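Cell wall surface anchor family protein (Streptococcus agalactiae serogroup V, PDB 3TW0) probably mediates attachment to the host as the adhesive tip pilin GBS104 of the pilus, this chain being the part with the magnesium-binding von Willebrand factor A fold. Local coordinates at residues V89-D92 with Y93-T97; I209-D213 with F214-G218; Y265-S269 with G270-L274. The protein carries 2 engineered substitutions. All blocks are in the same frame, centred on the assembly; numbering follows the deposited sequence.

Contact 1 of 3, residues V89-D92 with Y93-T97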
loop_
_atom_site.group_PDB
_atom_site.type_symbol
_atom_site.label_atom_id
_atom_site.label_comp_id
_atom_site.label_asym_id
_atom_site.label_seq_id
_atom_site.Cartn_x
_atom_site.Cartn_y
_atom_site.Cartn_z
ATOM N N VAL A 89 -7.994 8.809 21.526
ATOM C CA VAL A 89 -7.908 8.879 22.974
ATOM C C VAL A 89 -6.502 8.499 23.404
ATOM O O VAL A 89 -6.072 8.920 24.458
ATOM C CB VAL A 89 -8.964 7.949 23.646
ATOM C CG1 VAL A 89 -8.501 7.405 24.986
ATOM C CG2 VAL A 89 -10.265 8.682 23.803
ATOM N N SER A 90 -5.766 7.728 22.597
ATOM C CA SER A 90 -4.417 7.346 23.043
ATOM C C SER A 90 -3.224 8.165 22.549
ATOM O O SER A 90 -2.095 7.789 22.812
ATOM C CB SER A 90 -4.141 5.828 22.938
ATOM O OG SER A 90 -5.108 5.114 22.197
ATOM N N TRP A 91 -3.447 9.279 21.869
ATOM C CA TRP A 91 -2.332 10.127 21.436
ATOM C C TRP A 91 -2.633 11.584 21.718
ATOM O O TRP A 91 -3.812 11.985 21.736
ATOM C CB TRP A 91 -2.041 9.952 19.927
ATOM C CG TRP A 91 -1.747 8.537 19.539
ATOM C CD1 TRP A 91 -2.581 7.677 18.867
ATOM C CD2 TRP A 91 -0.551 7.798 19.831
ATOM N NE1 TRP A 91 -1.971 6.449 18.722
ATOM C CE2 TRP A 91 -0.733 6.490 19.317
ATOM C CE3 TRP A 91 0.649 8.111 20.484
ATOM C CZ2 TRP A 91 0.247 5.503 19.418
ATOM C CZ3 TRP A 91 1.639 7.120 20.590
ATOM C CH2 TRP A 91 1.425 5.832 20.044
ATOM N N ASP A 92 -1.576 12.369 21.932
ATOM C CA ASP A 92 -1.688 13.820 22.008
ATOM C C ASP A 92 -2.138 14.351 20.645
ATOM O O ASP A 92 -1.794 13.773 19.609
ATOM C CB ASP A 92 -0.348 14.454 22.388
ATOM C CG ASP A 92 -0.420 15.979 22.441
ATOM O OD1 ASP A 92 -1.265 16.525 23.198
ATOM O OD2 ASP A 92 0.359 16.632 21.713
ATOM N N TYR A 93 -2.892 15.445 20.628
ATOM C CA TYR A 93 -3.443 15.925 19.350
ATOM C C TYR A 93 -2.406 16.429 18.335
ATOM O O TYR A 93 -2.712 16.532 17.135
ATOM C CB TYR A 93 -4.540 16.967 19.576
ATOM C CG TYR A 93 -4.052 18.362 19.904
ATOM C CD1 TYR A 93 -3.808 19.307 18.892
ATOM C CD2 TYR A 93 -3.855 18.752 21.229
ATOM C CE1 TYR A 93 -3.357 20.603 19.204
ATOM C CE2 TYR A 93 -3.418 20.045 21.552
ATOM C CZ TYR A 93 -3.174 20.958 20.544
ATOM O OH TYR A 93 -2.744 22.221 20.886
ATOM N N HIS A 94 -1.212 16.787 18.820
ATOM C CA HIS A 94 -0.068 17.172 17.955
ATOM C C HIS A 94 0.567 15.992 17.189
ATOM O O HIS A 94 1.375 16.193 16.279
ATOM C CB HIS A 94 1.037 17.825 18.792
ATOM C CG HIS A 94 0.592 19.042 19.542
ATOM N ND1 HIS A 94 0.472 20.279 18.945
ATOM C CD2 HIS A 94 0.235 19.209 20.838
ATOM C CE1 HIS A 94 0.052 21.156 19.843
ATOM N NE2 HIS A 94 -0.091 20.533 21.001
ATOM N N LYS A 95 0.234 14.776 17.587
ATOM C CA LYS A 95 0.851 13.570 17.042
ATOM C C LYS A 95 0.320 13.223 15.635
ATOM O O LYS A 95 -0.403 12.242 15.441
ATOM C CB LYS A 95 0.678 12.405 18.029
ATOM C CG LYS A 95 1.768 11.337 17.991
ATOM C CD LYS A 95 3.154 11.933 17.780
ATOM C CE LYS A 95 4.195 10.837 17.663
ATOM N NZ LYS A 95 5.520 11.438 17.392
ATOM N N THR A 96 0.702 14.042 14.658
ATOM C CA THR A 96 0.170 13.900 13.312
ATOM C C THR A 96 1.172 13.316 12.329
ATOM O O THR A 96 0.900 13.252 11.114
ATOM C CB THR A 96 -0.382 15.236 12.790
ATOM O OG1 THR A 96 0.658 16.215 12.803
ATOM C CG2 THR A 96 -1.555 15.707 13.668
ATOM N N THR A 97 2.333 12.934 12.865
ATOM C CA THR A 97 3.304 12.080 12.196
ATOM C C THR A 97 3.814 11.113 13.247
ATOM O O THR A 97 3.738 11.398 14.466
ATOM C CB THR A 97 4.521 12.856 11.605
ATOM O OG1 THR A 97 5.219 13.558 12.653
ATOM C CG2 THR A 97 4.084 13.841 10.498
#
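Asp92 and Lys95 are the first and last residues of a type I beta turn in the loop between strands 84-85 and 97-101. Backbone hydrogen bonding closes it: Lys95 N donates to Asp92 O over 3.0 Å, with a nearly straight N-H...O angle of 160°. Lys95 is also the centre of an inverse gamma turn, in which Thr96 N reaches back to His94 O at 2.8 Å; the two turns overlap in His94 and Lys95.

The carboxylate of Asp92 adds a weaker polar contact. Its CG lies anti to the backbone N (chi1 179°), which brings the group alongside the start of His94, where OD2 makes a weak hydrogen bond of 3.3 Å to His94 N. The exact position of OD2 is doubtful.

The apolar part is small: Trp91 CB approaches Lys95 CB to 4.1 Å, and the lysine chain then bends about its CB-CG bond (chi2 38°), leading its amine away. Trp91 packs edge-to-face with Phe98. Tyr93 turns its ring from the preceding residues toward helix 257-263, where its OH is hydrogen-bonded to Glu263.

Chemically, the beta turn rests on one firm backbone bond, with at most a weak and doubtful side-chain bond beside it, while its aromatic residues fasten the loop to neighbouring parts of the chain: Tyr93 to a helix, Trp91 to the adjoining strand.

Contact 2 of 3, residues I209-D213 with F214-G218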
loop_
_atom_site.group_PDB
_atom_site.type_symbol
_atom_site.label_atom_id
_atom_site.label_comp_id
_atom_site.label_asym_id
_atom_site.label_seq_id
_atom_site.Cartn_x
_atom_site.Cartn_y
_atom_site.Cartn_z
ATOM N N ILE A 209 0.809 4.144 -16.410
ATOM C CA ILE A 209 1.412 5.452 -16.336
ATOM C C ILE A 209 2.851 5.247 -15.871
ATOM O O ILE A 209 3.122 4.402 -14.975
ATOM C CB ILE A 209 0.678 6.355 -15.314
ATOM C CG1 ILE A 209 -0.760 6.642 -15.772
ATOM C CG2 ILE A 209 1.452 7.658 -15.070
ATOM C CD1 ILE A 209 -1.584 7.577 -14.825
ATOM N N LEU A 210 3.765 5.997 -16.476
ATOM C CA LEU A 210 5.180 5.855 -16.158
ATOM C C LEU A 210 5.469 6.434 -14.776
ATOM O O LEU A 210 4.774 7.339 -14.326
ATOM C CB LEU A 210 6.072 6.529 -17.215
ATOM C CG LEU A 210 6.241 5.846 -18.586
ATOM C CD1 LEU A 210 6.902 6.810 -19.592
ATOM C CD2 LEU A 210 7.001 4.485 -18.541
ATOM N N GLN A 211 6.505 5.912 -14.125
ATOM C CA GLN A 211 6.962 6.463 -12.846
ATOM C C GLN A 211 7.111 7.991 -12.851
ATOM O O GLN A 211 6.720 8.673 -11.881
ATOM C CB GLN A 211 8.279 5.812 -12.393
ATOM C CG GLN A 211 8.695 6.240 -10.977
ATOM C CD GLN A 211 9.751 5.353 -10.364
ATOM O OE1 GLN A 211 9.583 4.139 -10.245
ATOM N NE2 GLN A 211 10.843 5.965 -9.940
ATOM N N GLU A 212 7.644 8.525 -13.948
ATOM C CA GLU A 212 7.931 9.957 -14.061
ATOM C C GLU A 212 6.679 10.858 -13.901
ATOM O O GLU A 212 6.808 12.054 -13.647
ATOM C CB GLU A 212 8.635 10.260 -15.386
ATOM C CG GLU A 212 7.715 10.019 -16.578
ATOM C CD GLU A 212 8.388 10.283 -17.898
ATOM O OE1 GLU A 212 9.499 9.783 -18.090
ATOM O OE2 GLU A 212 7.811 10.986 -18.742
ATOM N N ASP A 213 5.484 10.281 -14.079
ATOM C CA ASP A 213 4.249 11.029 -13.922
ATOM C C ASP A 213 3.550 10.686 -12.613
ATOM O O ASP A 213 2.366 10.994 -12.452
ATOM C CB ASP A 213 3.295 10.775 -15.091
ATOM C CG ASP A 213 3.835 11.303 -16.398
ATOM O OD1 ASP A 213 4.188 12.506 -16.467
ATOM O OD2 ASP A 213 3.919 10.509 -17.350
ATOM N N PHE A 214 4.273 10.026 -11.710
ATOM C CA PHE A 214 3.880 9.940 -10.293
ATOM C C PHE A 214 4.762 10.903 -9.472
ATOM O O PHE A 214 5.901 11.226 -9.862
ATOM C CB PHE A 214 4.030 8.515 -9.735
ATOM C CG PHE A 214 2.922 7.553 -10.150
ATOM C CD1 PHE A 214 1.812 7.328 -9.318
ATOM C CD2 PHE A 214 3.014 6.844 -11.350
ATOM C CE1 PHE A 214 0.784 6.418 -9.675
ATOM C CE2 PHE A 214 2.014 5.929 -11.734
ATOM C CZ PHE A 214 0.884 5.712 -10.902
ATOM N N ILE A 215 4.211 11.388 -8.356
ATOM C CA ILE A 215 4.956 12.219 -7.405
ATOM C C ILE A 215 5.699 11.304 -6.477
ATOM O O ILE A 215 5.132 10.680 -5.596
ATOM C CB ILE A 215 4.032 13.178 -6.601
ATOM C CG1 ILE A 215 3.133 13.957 -7.585
ATOM C CG2 ILE A 215 4.866 14.150 -5.737
ATOM C CD1 ILE A 215 2.296 15.096 -6.942
ATOM N N ILE A 216 6.993 11.234 -6.687
ATOM C CA ILE A 216 7.831 10.271 -6.007
ATOM C C ILE A 216 8.971 10.962 -5.271
ATOM O O ILE A 216 9.566 10.382 -4.364
ATOM C CB ILE A 216 8.449 9.298 -7.058
ATOM C CG1 ILE A 216 7.330 8.513 -7.766
ATOM C CG2 ILE A 216 9.475 8.393 -6.447
ATOM C CD1 ILE A 216 6.686 7.522 -6.970
ATOM N N ASN A 217 9.301 12.170 -5.708
ATOM C CA ASN A 217 10.480 12.906 -5.217
ATOM C C ASN A 217 10.139 13.697 -3.937
ATOM O O ASN A 217 10.002 14.916 -3.961
ATOM C CB ASN A 217 11.037 13.821 -6.321
ATOM C CG ASN A 217 12.456 14.343 -6.017
ATOM O OD1 ASN A 217 13.295 13.632 -5.420
ATOM N ND2 ASN A 217 12.736 15.578 -6.433
ATOM N N GLY A 218 9.954 12.975 -2.840
ATOM C CA GLY A 218 9.717 13.586 -1.517
ATOM C C GLY A 218 9.610 12.490 -0.492
ATOM O O GLY A 218 9.411 11.332 -0.855
HETATM O O HOH W 1 5.839 13.421 -11.293
#
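The contact of Gln211 and Ile209 with Phe214 is a local one, made round a short 3-10 turn in the loop between helices 192-201 and 220-223. Two successive backbone bonds define the turn: Asp213 N to Leu210 O at 3.0 Å, and Phe214 N to Gln211 O at 2.8 Å. In the second the donor Phe214 N lies well above the carbonyl plane of Gln211, 53° out of it.

Phe214 carries most of the side-chain contact. Its CG stands beside the backbone N (chi1 -77°), which folds the ring back along the turn so that its rim meets main-chain oxygens; CD2 comes within 3.5 Å of Leu210 O, and Ile209 O lies in the ring plane at the CE2 edge. At that same CE2 the methyl CG2 of Ile209 packs at 3.8 Å, the two side chains running at about a right angle. Farther along, Gln211 CG touches Ile216 CG1 at 4.2 Å, again crosswise.

A water bridges the main chain from the turn to Phe214, donating to Glu212 O at 2.9 Å and to Phe214 O at 2.6 Å. Lys202 forms salt bridges with both Glu212 and Asp213.

Ile209 packs on helices 192-201 and 302-312, whereas Phe214 reaches helices 145-159 and 302-312. The short 3-10 segment is thereby set against helices 145-159 and 302-312, consistent with the helices that flank the parallel sheet of a von Willebrand factor A fold.

Contact 3 of 3, residues Y265-S269 with G270-L274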
loop_
_atom_site.group_PDB
_atom_site.type_symbol
_atom_site.label_atom_id
_atom_site.label_comp_id
_atom_site.label_asym_id
_atom_site.label_seq_id
_atom_site.Cartn_x
_atom_site.Cartn_y
_atom_site.Cartn_z
ATOM N N TYR A 265 -6.142 26.752 14.658
ATOM C CA TYR A 265 -7.260 25.893 14.330
ATOM C C TYR A 265 -8.549 26.674 14.159
ATOM O O TYR A 265 -8.763 27.690 14.837
ATOM C CB TYR A 265 -7.451 24.852 15.409
ATOM C CG TYR A 265 -6.378 23.792 15.446
ATOM C CD1 TYR A 265 -5.327 23.858 16.354
ATOM C CD2 TYR A 265 -6.422 22.718 14.571
ATOM C CE1 TYR A 265 -4.348 22.848 16.401
ATOM C CE2 TYR A 265 -5.456 21.720 14.604
ATOM C CZ TYR A 265 -4.438 21.784 15.511
ATOM O OH TYR A 265 -3.506 20.777 15.514
ATOM N N ALA A 266 -9.392 26.210 13.245
ATOM C CA ALA A 266 -10.725 26.755 13.100
ATOM C C ALA A 266 -11.551 26.237 14.268
ATOM O O ALA A 266 -11.813 25.033 14.362
ATOM C CB ALA A 266 -11.345 26.327 11.788
ATOM N N ILE A 267 -11.933 27.141 15.169
ATOM C CA ILE A 267 -12.718 26.761 16.345
ATOM C C ILE A 267 -14.005 27.559 16.345
ATOM O O ILE A 267 -13.972 28.782 16.401
ATOM C CB ILE A 267 -11.982 27.030 17.670
ATOM C CG1 ILE A 267 -10.538 26.536 17.616
ATOM C CG2 ILE A 267 -12.723 26.388 18.837
ATOM C CD1 ILE A 267 -9.671 27.079 18.730
ATOM N N ASN A 268 -15.130 26.864 16.259
ATOM C CA ASN A 268 -16.430 27.509 16.266
ATOM C C ASN A 268 -17.158 27.166 17.560
ATOM O O ASN A 268 -17.849 26.138 17.644
ATOM C CB ASN A 268 -17.256 27.091 15.046
ATOM C CG ASN A 268 -18.656 27.728 15.031
ATOM O OD1 ASN A 268 -19.112 28.324 16.021
ATOM N ND2 ASN A 268 -19.340 27.597 13.910
ATOM N N SER A 269 -16.955 28.019 18.562
ATOM C CA SER A 269 -17.604 27.935 19.878
ATOM C C SER A 269 -17.936 26.563 20.479
ATOM O O SER A 269 -19.061 26.089 20.332
ATOM C CB SER A 269 -18.866 28.801 19.899
ATOM O OG SER A 269 -19.766 28.483 18.847
ATOM N N GLY A 270 -16.983 25.878 21.105
ATOM C CA GLY A 270 -15.567 25.935 20.795
ATOM C C GLY A 270 -15.247 24.526 20.262
ATOM O O GLY A 270 -14.614 23.730 20.942
ATOM N N TYR A 271 -15.741 24.218 19.058
ATOM C CA TYR A 271 -15.525 22.931 18.386
ATOM C C TYR A 271 -14.711 23.086 17.091
ATOM O O TYR A 271 -14.977 23.998 16.279
ATOM C CB TYR A 271 -16.864 22.307 17.985
ATOM C CG TYR A 271 -17.705 21.793 19.122
ATOM C CD1 TYR A 271 -18.685 22.605 19.692
ATOM C CD2 TYR A 271 -17.533 20.500 19.626
ATOM C CE1 TYR A 271 -19.479 22.161 20.725
ATOM C CE2 TYR A 271 -18.321 20.033 20.668
ATOM C CZ TYR A 271 -19.295 20.882 21.215
ATOM O OH TYR A 271 -20.089 20.477 22.248
ATOM N N ILE A 272 -13.758 22.173 16.890
ATOM C CA ILE A 272 -13.078 22.013 15.603
ATOM C C ILE A 272 -13.786 20.906 14.826
ATOM O O ILE A 272 -13.727 19.718 15.211
ATOM C CB ILE A 272 -11.598 21.642 15.785
ATOM C CG1 ILE A 272 -10.881 22.684 16.657
ATOM C CG2 ILE A 272 -10.919 21.494 14.434
ATOM C CD1 ILE A 272 -9.485 22.275 17.018
ATOM N N TYR A 273 -14.488 21.292 13.759
ATOM C CA TYR A 273 -15.184 20.319 12.923
ATOM C C TYR A 273 -14.134 19.584 12.101
ATOM O O TYR A 273 -13.198 20.211 11.586
ATOM C CB TYR A 273 -16.257 21.003 12.068
ATOM C CG TYR A 273 -17.435 21.362 12.936
ATOM C CD1 TYR A 273 -17.448 22.561 13.690
ATOM C CD2 TYR A 273 -18.510 20.469 13.088
ATOM C CE1 TYR A 273 -18.536 22.879 14.540
ATOM C CE2 TYR A 273 -19.589 20.772 13.925
ATOM C CZ TYR A 273 -19.595 21.977 14.647
ATOM O OH TYR A 273 -20.669 22.259 15.468
ATOM N N LEU A 274 -14.293 18.261 12.018
ATOM C CA LEU A 274 -13.267 17.343 11.524
ATOM C C LEU A 274 -13.463 16.932 10.059
ATOM O O LEU A 274 -14.586 16.638 9.620
ATOM C CB LEU A 274 -13.199 16.103 12.424
ATOM C CG LEU A 274 -12.883 16.429 13.902
ATOM C CD1 LEU A 274 -12.961 15.194 14.715
ATOM C CD2 LEU A 274 -11.505 17.119 14.090
#
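Asn268 and Tyr271 form a single antiparallel hydrogen-bonded pair, CA atoms 5.1 Å apart, across a tight reversal that leads from helix 257-263 into strand 271-276. The motif resembles a very short beta hairpin with two residues, Ser269 and Gly270, in its turn, and the peptide bond between them is cis. Its two bonds differ in character. Asn268 N to Tyr271 O, at 2.9 Å, is almost straight at 173°. Tyr271 N to Asn268 O is longer at 3.2 Å, and here the donor stands far above the carbonyl plane, 78° out of it, as the sharp reversal brings it in over the carbonyl group.

Beyond the bridge, side chains take over. Ile272 places its CG1 branch beside the backbone N (chi1 -56°), and from there CD1 lies against Tyr265 CB at 3.7 Å and obliquely against the start of the phenol ring. The same branch, through Ile272 CG1, meets Ile267 CG1 at 4.0 Å. Met260 of the preceding helix touches all three of these residues, making a small apolar cluster beside the reversal, while Tyr265 OH is hydrogen-bonded to Ala84 O. The Tyr271 ring turns its edge to the turn, with CD1 3.6 Å from Ser269 O.

At the turn itself, Ser269 OG donates to Asn268 OD1, joining neighbouring side chains. Packing is tight at Gly270, where the methyl CG2 of Ile267 lies 3.5 Å from Gly270 CA, closer than usual van der Waals contact.

Overall arrangement
Contacts 1 and 3 are neighbours on the same side of the chain's centre, their own centres about 17 Å apart. They meet where Tyr93 CD1 packs against Tyr265 OH at 3.7 Å, and Met260 of helix 257-263 touches both tyrosines, so this helix connects loop 89-97 with the reversal 265-274. Strands 97-101 and 271-276, whose first residues these two contacts include, each pair with strand 70-78. Contact 2 stands apart: its centre is about 30 Å from that of contact 1 and 36 Å from that of contact 3, and the nearest atoms are about 12 and 22 Å away. None of the three lies at the magnesium site formed by Ser20, Ser22 and Thr143.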